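PDB 2AR1: thymocyte nuclear protein 1 from Leishmania major, which is of unknown function but carries an EVE domain of the PUA clan, which suggests a role in binding modified nucleic acid. Local coordinates for residues A[41-46]-A[86-91]; A[121-126]-A[161-166]; A[127-132]-A[141-146]. All blocks are in the same frame, centred on the assembly; numbering follows the deposited sequence.

Contact 1: residues A[41-46]-A[86-91]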
loop_
_atom_site.group_PDB
_atom_site.type_symbol
_atom_site.label_atom_id
_atom_site.label_comp_id
_atom_site.label_asym_id
_atom_site.label_seq_id
_atom_site.Cartn_x
_atom_site.Cartn_y
_atom_site.Cartn_z
ATOM N N THR A 41 -13.107 4.997 -1.754
ATOM C CA THR A 41 -11.990 5.471 -0.933
ATOM C C THR A 41 -11.985 4.751 0.425
ATOM O O THR A 41 -13.046 4.349 0.950
ATOM C CB THR A 41 -12.003 7.011 -0.676
ATOM O OG1 THR A 41 -13.100 7.348 0.182
ATOM C CG2 THR A 41 -12.150 7.822 -1.985
ATOM N N SER A 42 -10.810 4.687 1.043
ATOM C CA SER A 42 -10.693 4.080 2.347
ATOM C C SER A 42 -9.499 4.694 3.079
ATOM O O SER A 42 -8.491 4.982 2.453
ATOM C CB SER A 42 -10.504 2.590 2.213
ATOM O OG SER A 42 -10.163 1.956 3.463
ATOM N N PRO A 43 -9.617 4.872 4.400
ATOM C CA PRO A 43 -8.391 5.189 5.173
ATOM C C PRO A 43 -7.484 3.962 5.116
ATOM O O PRO A 43 -7.983 2.875 5.035
ATOM C CB PRO A 43 -8.917 5.398 6.585
ATOM C CG PRO A 43 -10.267 4.784 6.606
ATOM C CD PRO A 43 -10.813 4.751 5.240
ATOM N N TRP A 44 -6.167 4.139 5.208
ATOM C CA TRP A 44 -5.269 3.002 5.255
ATOM C C TRP A 44 -4.923 2.663 6.708
ATOM O O TRP A 44 -3.821 2.977 7.194
ATOM C CB TRP A 44 -4.042 3.279 4.402
ATOM C CG TRP A 44 -3.377 2.022 3.995
ATOM C CD1 TRP A 44 -2.239 1.522 4.478
ATOM C CD2 TRP A 44 -3.861 1.078 3.040
ATOM N NE1 TRP A 44 -1.939 0.323 3.888
ATOM C CE2 TRP A 44 -2.940 0.044 2.980
ATOM C CE3 TRP A 44 -4.999 1.046 2.207
ATOM C CZ2 TRP A 44 -3.102 -1.011 2.126
ATOM C CZ3 TRP A 44 -5.151 0.014 1.388
ATOM C CH2 TRP A 44 -4.207 -0.997 1.332
ATOM N N ASP A 45 -5.890 2.041 7.397
ATOM C CA ASP A 45 -5.769 1.786 8.821
ATOM C C ASP A 45 -4.967 0.526 9.097
ATOM O O ASP A 45 -4.750 -0.291 8.228
ATOM C CB ASP A 45 -7.135 1.672 9.496
ATOM C CG ASP A 45 -7.934 0.574 8.948
ATOM O OD1 ASP A 45 -7.659 -0.601 9.213
ATOM O OD2 ASP A 45 -8.866 0.926 8.261
ATOM N N GLY A 46 -4.483 0.436 10.323
ATOM C CA GLY A 46 -3.906 -0.785 10.862
ATOM C C GLY A 46 -2.438 -1.038 10.637
ATOM O O GLY A 46 -1.977 -2.151 10.906
ATOM N N LEU A 86 -3.784 13.537 3.168
ATOM C CA LEU A 86 -2.593 13.394 3.958
ATOM C C LEU A 86 -2.801 12.713 5.309
ATOM O O LEU A 86 -3.877 12.732 5.849
ATOM C CB LEU A 86 -2.018 14.770 4.223
ATOM C CG LEU A 86 -1.487 15.614 3.070
ATOM C CD1 LEU A 86 -1.035 16.913 3.617
ATOM C CD2 LEU A 86 -0.347 14.934 2.384
ATOM N N ALA A 87 -1.701 12.213 5.883
ATOM C CA ALA A 87 -1.743 11.402 7.084
ATOM C C ALA A 87 -2.413 12.085 8.293
ATOM O O ALA A 87 -2.253 13.303 8.547
ATOM C CB ALA A 87 -0.340 10.913 7.429
ATOM N N TYR A 88 -3.280 11.334 8.961
ATOM C CA TYR A 88 -3.952 11.778 10.136
ATOM C C TYR A 88 -3.986 10.628 11.112
ATOM O O TYR A 88 -3.626 9.517 10.757
ATOM C CB TYR A 88 -5.367 12.255 9.786
ATOM C CG TYR A 88 -6.307 11.253 9.124
ATOM C CD1 TYR A 88 -6.231 10.989 7.771
ATOM C CD2 TYR A 88 -7.314 10.638 9.866
ATOM C CE1 TYR A 88 -7.114 10.085 7.164
ATOM C CE2 TYR A 88 -8.181 9.716 9.279
ATOM C CZ TYR A 88 -8.079 9.476 7.924
ATOM O OH TYR A 88 -8.984 8.575 7.319
ATOM N N ASP A 89 -4.440 10.882 12.329
ATOM C CA ASP A 89 -4.378 9.872 13.391
ATOM C C ASP A 89 -5.180 8.643 13.043
ATOM O O ASP A 89 -6.323 8.766 12.576
ATOM C CB ASP A 89 -4.844 10.429 14.728
ATOM C CG ASP A 89 -3.759 11.218 15.447
ATOM O OD1 ASP A 89 -2.770 11.727 14.830
ATOM O OD2 ASP A 89 -3.901 11.273 16.673
ATOM N N ASP A 90 -4.565 7.472 13.196
ATOM C CA ASP A 90 -5.257 6.205 12.950
ATOM C C ASP A 90 -6.077 5.832 14.171
ATOM O O ASP A 90 -5.593 5.168 15.086
ATOM C CB ASP A 90 -4.289 5.077 12.634
ATOM C CG ASP A 90 -4.995 3.798 12.350
ATOM O OD1 ASP A 90 -6.211 3.770 12.542
ATOM O OD2 ASP A 90 -4.324 2.862 11.969
ATOM N N PHE A 91 -7.355 6.207 14.162
ATOM C CA PHE A 91 -8.255 5.930 15.274
ATOM C C PHE A 91 -8.544 4.444 15.571
ATOM O O PHE A 91 -9.080 4.153 16.637
ATOM C CB PHE A 91 -9.574 6.707 15.108
ATOM C CG PHE A 91 -10.215 6.475 13.790
ATOM C CD1 PHE A 91 -10.741 5.224 13.483
ATOM C CD2 PHE A 91 -10.246 7.464 12.835
ATOM C CE1 PHE A 91 -11.326 4.957 12.246
ATOM C CE2 PHE A 91 -10.831 7.219 11.582
ATOM C CZ PHE A 91 -11.349 5.932 11.279
HETATM O O HOH W 1 -2.408 2.806 9.756
#

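Contact 2: residues A[121-126]-A[161-166]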
loop_
_atom_site.group_PDB
_atom_site.type_symbol
_atom_site.label_atom_id
_atom_site.label_comp_id
_atom_site.label_asym_id
_atom_site.label_seq_id
_atom_site.Cartn_x
_atom_site.Cartn_y
_atom_site.Cartn_z
ATOM N N ALA A 121 -7.491 1.154 -10.182
ATOM C CA ALA A 121 -7.579 -0.002 -11.101
ATOM C C ALA A 121 -7.526 -1.360 -10.394
ATOM O O ALA A 121 -6.867 -1.513 -9.390
ATOM C CB ALA A 121 -6.542 0.071 -12.123
ATOM N N ARG A 122 -8.295 -2.316 -10.964
ATOM C CA ARG A 122 -8.375 -3.660 -10.488
ATOM C C ARG A 122 -7.845 -4.494 -11.653
ATOM O O ARG A 122 -8.443 -4.481 -12.735
ATOM C CB ARG A 122 -9.814 -4.043 -10.139
ATOM C CG ARG A 122 -10.013 -5.321 -9.284
ATOM C CD ARG A 122 -9.587 -6.610 -9.891
ATOM N NE ARG A 122 -10.147 -7.659 -9.065
ATOM C CZ ARG A 122 -9.959 -8.952 -9.274
ATOM N NH1 ARG A 122 -9.209 -9.340 -10.284
ATOM N NH2 ARG A 122 -10.538 -9.855 -8.505
ATOM N N TRP A 123 -6.726 -5.171 -11.487
ATOM C CA TRP A 123 -6.128 -5.822 -12.599
ATOM C C TRP A 123 -6.799 -7.203 -12.752
ATOM O O TRP A 123 -7.172 -7.854 -11.741
ATOM C CB TRP A 123 -4.631 -5.961 -12.434
ATOM C CG TRP A 123 -3.926 -4.681 -12.533
ATOM C CD1 TRP A 123 -4.473 -3.467 -12.937
ATOM C CD2 TRP A 123 -2.519 -4.434 -12.253
ATOM N NE1 TRP A 123 -3.474 -2.492 -12.895
ATOM C CE2 TRP A 123 -2.283 -3.070 -12.514
ATOM C CE3 TRP A 123 -1.427 -5.262 -11.858
ATOM C CZ2 TRP A 123 -0.981 -2.502 -12.385
ATOM C CZ3 TRP A 123 -0.132 -4.664 -11.682
ATOM C CH2 TRP A 123 0.046 -3.309 -11.973
ATOM N N ASP A 124 -6.904 -7.710 -13.972
ATOM C CA ASP A 124 -7.653 -8.964 -14.209
ATOM C C ASP A 124 -7.118 -10.183 -13.431
ATOM O O ASP A 124 -7.874 -11.052 -12.986
ATOM C CB ASP A 124 -7.697 -9.309 -15.698
ATOM C CG ASP A 124 -8.433 -8.310 -16.588
ATOM O OD1 ASP A 124 -8.924 -7.231 -16.169
ATOM O OD2 ASP A 124 -8.392 -8.640 -17.792
ATOM N N THR A 125 -5.792 -10.263 -13.313
ATOM C CA THR A 125 -5.159 -11.289 -12.516
ATOM C C THR A 125 -4.024 -10.573 -11.824
ATOM O O THR A 125 -3.554 -9.497 -12.286
ATOM C CB THR A 125 -4.625 -12.443 -13.336
ATOM O OG1 THR A 125 -3.638 -11.966 -14.255
ATOM C CG2 THR A 125 -5.764 -13.079 -14.101
ATOM N N VAL A 126 -3.697 -11.077 -10.664
ATOM C CA VAL A 126 -2.612 -10.508 -9.879
ATOM C C VAL A 126 -1.324 -10.667 -10.672
ATOM O O VAL A 126 -1.085 -11.648 -11.363
ATOM C CB VAL A 126 -2.488 -11.210 -8.530
ATOM C CG1 VAL A 126 -1.292 -10.688 -7.733
ATOM C CG2 VAL A 126 -3.677 -11.015 -7.659
ATOM N N TYR A 161 7.704 -0.008 -14.843
ATOM C CA TYR A 161 7.950 -1.398 -15.296
ATOM C C TYR A 161 6.796 -2.337 -14.910
ATOM O O TYR A 161 6.273 -3.178 -15.724
ATOM C CB TYR A 161 9.328 -1.820 -14.817
ATOM C CG TYR A 161 9.772 -2.966 -15.711
ATOM C CD1 TYR A 161 9.368 -4.304 -15.478
ATOM C CD2 TYR A 161 10.504 -2.699 -16.895
ATOM C CE1 TYR A 161 9.761 -5.306 -16.296
ATOM C CE2 TYR A 161 10.916 -3.700 -17.738
ATOM C CZ TYR A 161 10.530 -5.034 -17.482
ATOM O OH TYR A 161 10.810 -6.151 -18.305
ATOM N N ILE A 162 6.290 -2.127 -13.697
ATOM C CA ILE A 162 5.184 -2.926 -13.145
ATOM C C ILE A 162 3.897 -2.708 -13.925
ATOM O O ILE A 162 3.256 -3.689 -14.255
ATOM C CB ILE A 162 5.057 -2.758 -11.612
ATOM C CG1 ILE A 162 6.291 -3.331 -10.973
ATOM C CG2 ILE A 162 3.752 -3.247 -11.049
ATOM C CD1 ILE A 162 6.478 -3.098 -9.413
ATOM N N LEU A 163 3.579 -1.491 -14.274
ATOM C CA LEU A 163 2.406 -1.166 -15.068
ATOM C C LEU A 163 2.583 -1.780 -16.448
ATOM O O LEU A 163 1.635 -2.344 -17.000
ATOM C CB LEU A 163 2.126 0.331 -15.084
ATOM C CG LEU A 163 1.253 0.755 -13.870
ATOM C CD1 LEU A 163 1.836 0.649 -12.544
ATOM C CD2 LEU A 163 0.863 2.172 -14.096
ATOM N N ARG A 164 3.780 -1.757 -17.011
ATOM C CA ARG A 164 4.093 -2.405 -18.293
ATOM C C ARG A 164 3.824 -3.895 -18.220
ATOM O O ARG A 164 3.315 -4.515 -19.122
ATOM C CB ARG A 164 5.537 -2.099 -18.700
ATOM C CG ARG A 164 6.157 -3.123 -19.571
ATOM C CD ARG A 164 7.695 -3.102 -19.653
ATOM N NE ARG A 164 8.131 -4.179 -20.543
ATOM C CZ ARG A 164 9.287 -4.255 -21.196
ATOM N NH1 ARG A 164 10.163 -3.293 -21.099
ATOM N NH2 ARG A 164 9.513 -5.285 -22.026
ATOM N N MET A 165 4.289 -4.508 -17.154
ATOM C CA MET A 165 4.028 -5.938 -16.929
ATOM C C MET A 165 2.531 -6.325 -16.884
ATOM O O MET A 165 2.119 -7.386 -17.392
ATOM C CB MET A 165 4.708 -6.406 -15.663
ATOM C CG MET A 165 6.200 -6.434 -15.791
ATOM S SD MET A 165 7.015 -6.709 -14.166
ATOM C CE MET A 165 6.664 -8.302 -13.874
ATOM N N ASN A 166 1.730 -5.473 -16.237
ATOM C CA ASN A 166 0.286 -5.723 -16.234
ATOM C C ASN A 166 -0.261 -5.711 -17.658
ATOM O O ASN A 166 -1.109 -6.559 -18.029
ATOM C CB ASN A 166 -0.484 -4.741 -15.360
ATOM C CG ASN A 166 -1.987 -4.950 -15.463
ATOM O OD1 ASN A 166 -2.481 -6.056 -15.206
ATOM N ND2 ASN A 166 -2.719 -3.908 -15.825
#

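Contact 3: residues A[127-132]-A[141-146]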
loop_
_atom_site.group_PDB
_atom_site.type_symbol
_atom_site.label_atom_id
_atom_site.label_comp_id
_atom_site.label_asym_id
_atom_site.label_seq_id
_atom_site.Cartn_x
_atom_site.Cartn_y
_atom_site.Cartn_z
ATOM N N LEU A 127 -0.483 -9.670 -10.585
ATOM C CA LEU A 127 0.885 -9.768 -11.123
ATOM C C LEU A 127 1.780 -10.399 -10.046
ATOM O O LEU A 127 2.063 -9.757 -9.038
ATOM C CB LEU A 127 1.345 -8.374 -11.519
ATOM C CG LEU A 127 2.723 -8.236 -12.155
ATOM C CD1 LEU A 127 2.773 -9.022 -13.497
ATOM C CD2 LEU A 127 3.198 -6.823 -12.316
ATOM N N THR A 128 2.188 -11.657 -10.251
ATOM C CA THR A 128 2.658 -12.394 -9.136
ATOM C C THR A 128 4.014 -11.902 -8.657
ATOM O O THR A 128 4.799 -11.323 -9.439
ATOM C CB THR A 128 2.854 -13.877 -9.469
ATOM O OG1 THR A 128 3.763 -14.008 -10.604
ATOM C CG2 THR A 128 1.500 -14.485 -9.774
ATOM N N LEU A 129 4.289 -12.236 -7.398
ATOM C CA LEU A 129 5.593 -11.956 -6.766
ATOM C C LEU A 129 6.719 -12.626 -7.554
ATOM O O LEU A 129 7.766 -11.963 -7.790
ATOM C CB LEU A 129 5.578 -12.293 -5.301
ATOM C CG LEU A 129 6.927 -11.965 -4.703
ATOM C CD1 LEU A 129 7.157 -10.566 -4.359
ATOM C CD2 LEU A 129 7.134 -12.931 -3.552
ATOM N N HIS A 130 6.466 -13.869 -7.992
ATOM C CA HIS A 130 7.487 -14.638 -8.774
ATOM C C HIS A 130 7.909 -13.789 -9.992
ATOM O O HIS A 130 9.103 -13.595 -10.248
ATOM C CB HIS A 130 6.914 -15.963 -9.255
ATOM C CG HIS A 130 7.782 -16.629 -10.276
ATOM N ND1 HIS A 130 8.910 -17.355 -9.939
ATOM C CD2 HIS A 130 7.716 -16.646 -11.627
ATOM C CE1 HIS A 130 9.477 -17.833 -11.037
ATOM N NE2 HIS A 130 8.753 -17.440 -12.074
ATOM N N GLU A 131 6.940 -13.209 -10.718
ATOM C CA GLU A 131 7.303 -12.395 -11.859
ATOM C C GLU A 131 8.019 -11.134 -11.441
ATOM O O GLU A 131 8.870 -10.667 -12.201
ATOM C CB GLU A 131 6.129 -12.041 -12.759
ATOM C CG GLU A 131 5.556 -13.204 -13.532
ATOM C CD GLU A 131 6.633 -14.080 -14.228
ATOM O OE1 GLU A 131 7.546 -13.551 -14.921
ATOM O OE2 GLU A 131 6.571 -15.321 -14.107
ATOM N N LEU A 132 7.650 -10.574 -10.282
ATOM C CA LEU A 132 8.259 -9.298 -9.877
ATOM C C LEU A 132 9.757 -9.559 -9.632
ATOM O O LEU A 132 10.590 -8.661 -9.871
ATOM C CB LEU A 132 7.631 -8.704 -8.631
ATOM C CG LEU A 132 6.168 -8.236 -8.812
ATOM C CD1 LEU A 132 5.515 -7.985 -7.464
ATOM C CD2 LEU A 132 5.978 -7.033 -9.761
ATOM N N MET A 141 13.855 -3.162 -5.665
ATOM C CA MET A 141 12.644 -2.875 -4.860
ATOM C C MET A 141 12.857 -3.277 -3.382
ATOM O O MET A 141 13.413 -4.302 -3.002
ATOM C CB MET A 141 11.327 -3.566 -5.395
ATOM C CG MET A 141 10.928 -3.284 -6.806
ATOM S SD MET A 141 9.350 -4.144 -7.163
ATOM C CE MET A 141 8.197 -3.005 -6.421
ATOM N N ALA A 142 12.335 -2.358 -2.566
ATOM C CA ALA A 142 12.220 -2.545 -1.137
ATOM C C ALA A 142 11.435 -3.751 -0.791
ATOM O O ALA A 142 11.636 -4.333 0.263
ATOM C CB ALA A 142 11.484 -1.316 -0.567
ATOM N N LEU A 143 10.478 -4.066 -1.654
ATOM C CA LEU A 143 9.685 -5.267 -1.497
ATOM C C LEU A 143 10.516 -6.492 -1.178
ATOM O O LEU A 143 10.166 -7.300 -0.343
ATOM C CB LEU A 143 8.870 -5.493 -2.784
ATOM C CG LEU A 143 7.837 -6.599 -2.733
ATOM C CD1 LEU A 143 6.810 -6.334 -1.663
ATOM C CD2 LEU A 143 7.237 -6.698 -4.093
ATOM N N PHE A 144 11.679 -6.583 -1.783
ATOM C CA PHE A 144 12.495 -7.770 -1.677
ATOM C C PHE A 144 13.382 -7.723 -0.427
ATOM O O PHE A 144 13.603 -8.755 0.186
ATOM C CB PHE A 144 13.291 -7.934 -2.963
ATOM C CG PHE A 144 12.422 -7.997 -4.181
ATOM C CD1 PHE A 144 11.208 -8.669 -4.148
ATOM C CD2 PHE A 144 12.770 -7.330 -5.350
ATOM C CE1 PHE A 144 10.418 -8.682 -5.249
ATOM C CE2 PHE A 144 11.994 -7.363 -6.432
ATOM C CZ PHE A 144 10.800 -8.007 -6.375
ATOM N N THR A 145 13.839 -6.515 -0.070
ATOM C CA THR A 145 14.728 -6.233 1.092
ATOM C C THR A 145 14.000 -6.372 2.441
ATOM O O THR A 145 14.414 -7.110 3.327
ATOM C CB THR A 145 15.170 -4.722 1.043
ATOM O OG1 THR A 145 15.646 -4.354 -0.258
ATOM C CG2 THR A 145 16.236 -4.385 2.066
ATOM N N GLN A 146 12.919 -5.625 2.575
ATOM C CA GLN A 146 12.363 -5.188 3.852
ATOM C C GLN A 146 10.999 -5.814 4.120
ATOM O O GLN A 146 9.992 -5.340 3.631
ATOM C CB GLN A 146 12.167 -3.660 3.829
ATOM C CG GLN A 146 13.255 -2.872 3.125
ATOM C CD GLN A 146 13.761 -1.735 3.966
ATOM O OE1 GLN A 146 14.216 -1.955 5.089
ATOM N NE2 GLN A 146 13.703 -0.512 3.432
#

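Contact 1: residues A[41-46]-A[86-91]
D90 OD2 is gripped by G46 N and R48, with a water close by. G46 N donates to D90 OD2 at 2.9 Å in a nearly straight bond, 172° at the hydrogen. The donor comes in on the syn side of the oxygen, 18° out of the carboxylate plane. R48 adds a salt bridge to OD2, while OD1 accepts from T92. Water 1 lies 2.9 Å from D90 OD2 and 2.9 Å from W44 O. It can donate to either, though it has more acceptors in reach than protons. With both oxygens held, the carboxylate has little freedom to rotate. The D90 side chain extends away from its own amide N (chi1 -179°), which carries the carboxylate across to the loop after strand 41-43. There D45 CB lies 3.8 Å from D90 OD1. The two acids do not meet, D45 OD1 being 5.5 Å from D90 OD2.

A second contact sets a hydroxyl against a proline carbon. Y88 OH reaches P43 CB at 3.3 Å, and the two side chains cross obliquely. The polar need of this hydroxyl is met by D116 on strand 113-128. That strand runs between 41-43 and 76-89, so the contact reaches across it at the 41-43 edge of the sheet. G46 N and R48, probably helped by the water, would stabilise D90 as a carboxylate and tie G46 N to it.

Contact 2: residues A[121-126]-A[161-166]
W123 meets N166 where helix 156-169 packs on the mixed sheet of the EVE domain, in a strand-to-helix contact. The axes of strand 121-123 and helix 161-166 pass 11.5 Å apart at an angle of 56°. W123 CB lies 3.5 Å from N166 OD1. Further out, CG and CD2 run beneath the amide, with N166 CG 3.3 Å from W123 CD2. The ring and amide planes are only 7° apart, so the two flat groups are stacked. CD1, NE1 and CE2 lie by ND2, and CE3 lies by OD1. NE1 and ND2 are both donors and form no hydrogen bond. On the six-membered ring, N166 CB sits over the face in a CH-pi contact, 3.4 Å from the centroid. The trans chi1 of N166 (175°) swings the amide out over the indole.

At the far rim N166 CB is still above CZ2, CZ3 and CH2, and I162 and L163 come in at the edge. W123 CZ2 has L163 CG at 4.2 Å, near the ring plane. V77 and L80 of strand 76-89 also touch the indole. N166 OD1 accepts from Q169, which helps fix the rotation of the amide. At the indole tip, W123 CH2 lies 3.8 Å from I162 CG2, which is in the plane of the ring.

Contact 3: residues A[127-132]-A[141-146]
The F144 ring has L143 CB over one face, offset toward the rim, and two leucines at its edge. L129 CD1 lies in the ring plane, 3.9 Å from F144 CE1. L132 CB is also in plane, 4.0 Å from F144 CZ. The same F144 CZ comes within 3.6 Å of L132 O, approached at a slant. L129 and F144 run past each other in opposite directions.

L143 provides the other half of the contact. Its CD2 methyl touches both leucines: L143 CD2 is 3.9 Å from L129 CD1 and 4.0 Å from L132 CD1. L132 crosses L143 at about a right angle. L129 points its branches away from its own backbone N (chi1 -179°), and this places one methyl, CD1, against both L143 and F144. No hydrogen bond joins the two segments. Y68 of strand 64-69 touches L129, L132 and L143, and so lines the sheet side of the cluster.

T128 is the N-cap just before helix 129-132, and T128 OG1 accepts from E131 N at 3.3 Å. Leucines from this short capped helix meet L143 and F144 from the weakly bonded helical turn at about 142-145. Together they form an apolar cluster between two short helical segments, packed against the mixed sheet of the EVE domain.

From the N terminus, contact 1 is the first to close. It joins the edge strand 41-43 to the C-terminal end of strand 76-89 and so closes a loop of 39 residues. The chain then enters strand 113-128. Contact 2 starts from the later part of this strand, contact 3 from the helix that directly follows it. Contact 3 closes first, over the short segment between helices 129-132 and 142-145. Contact 2 closes around it when helix 156-169 returns to strand 121-123. These two touch, with I162 CD1 against M141 CE. Contact 1 lies on the opposite side of the chain's centre, about 25 Å from each, centre to centre.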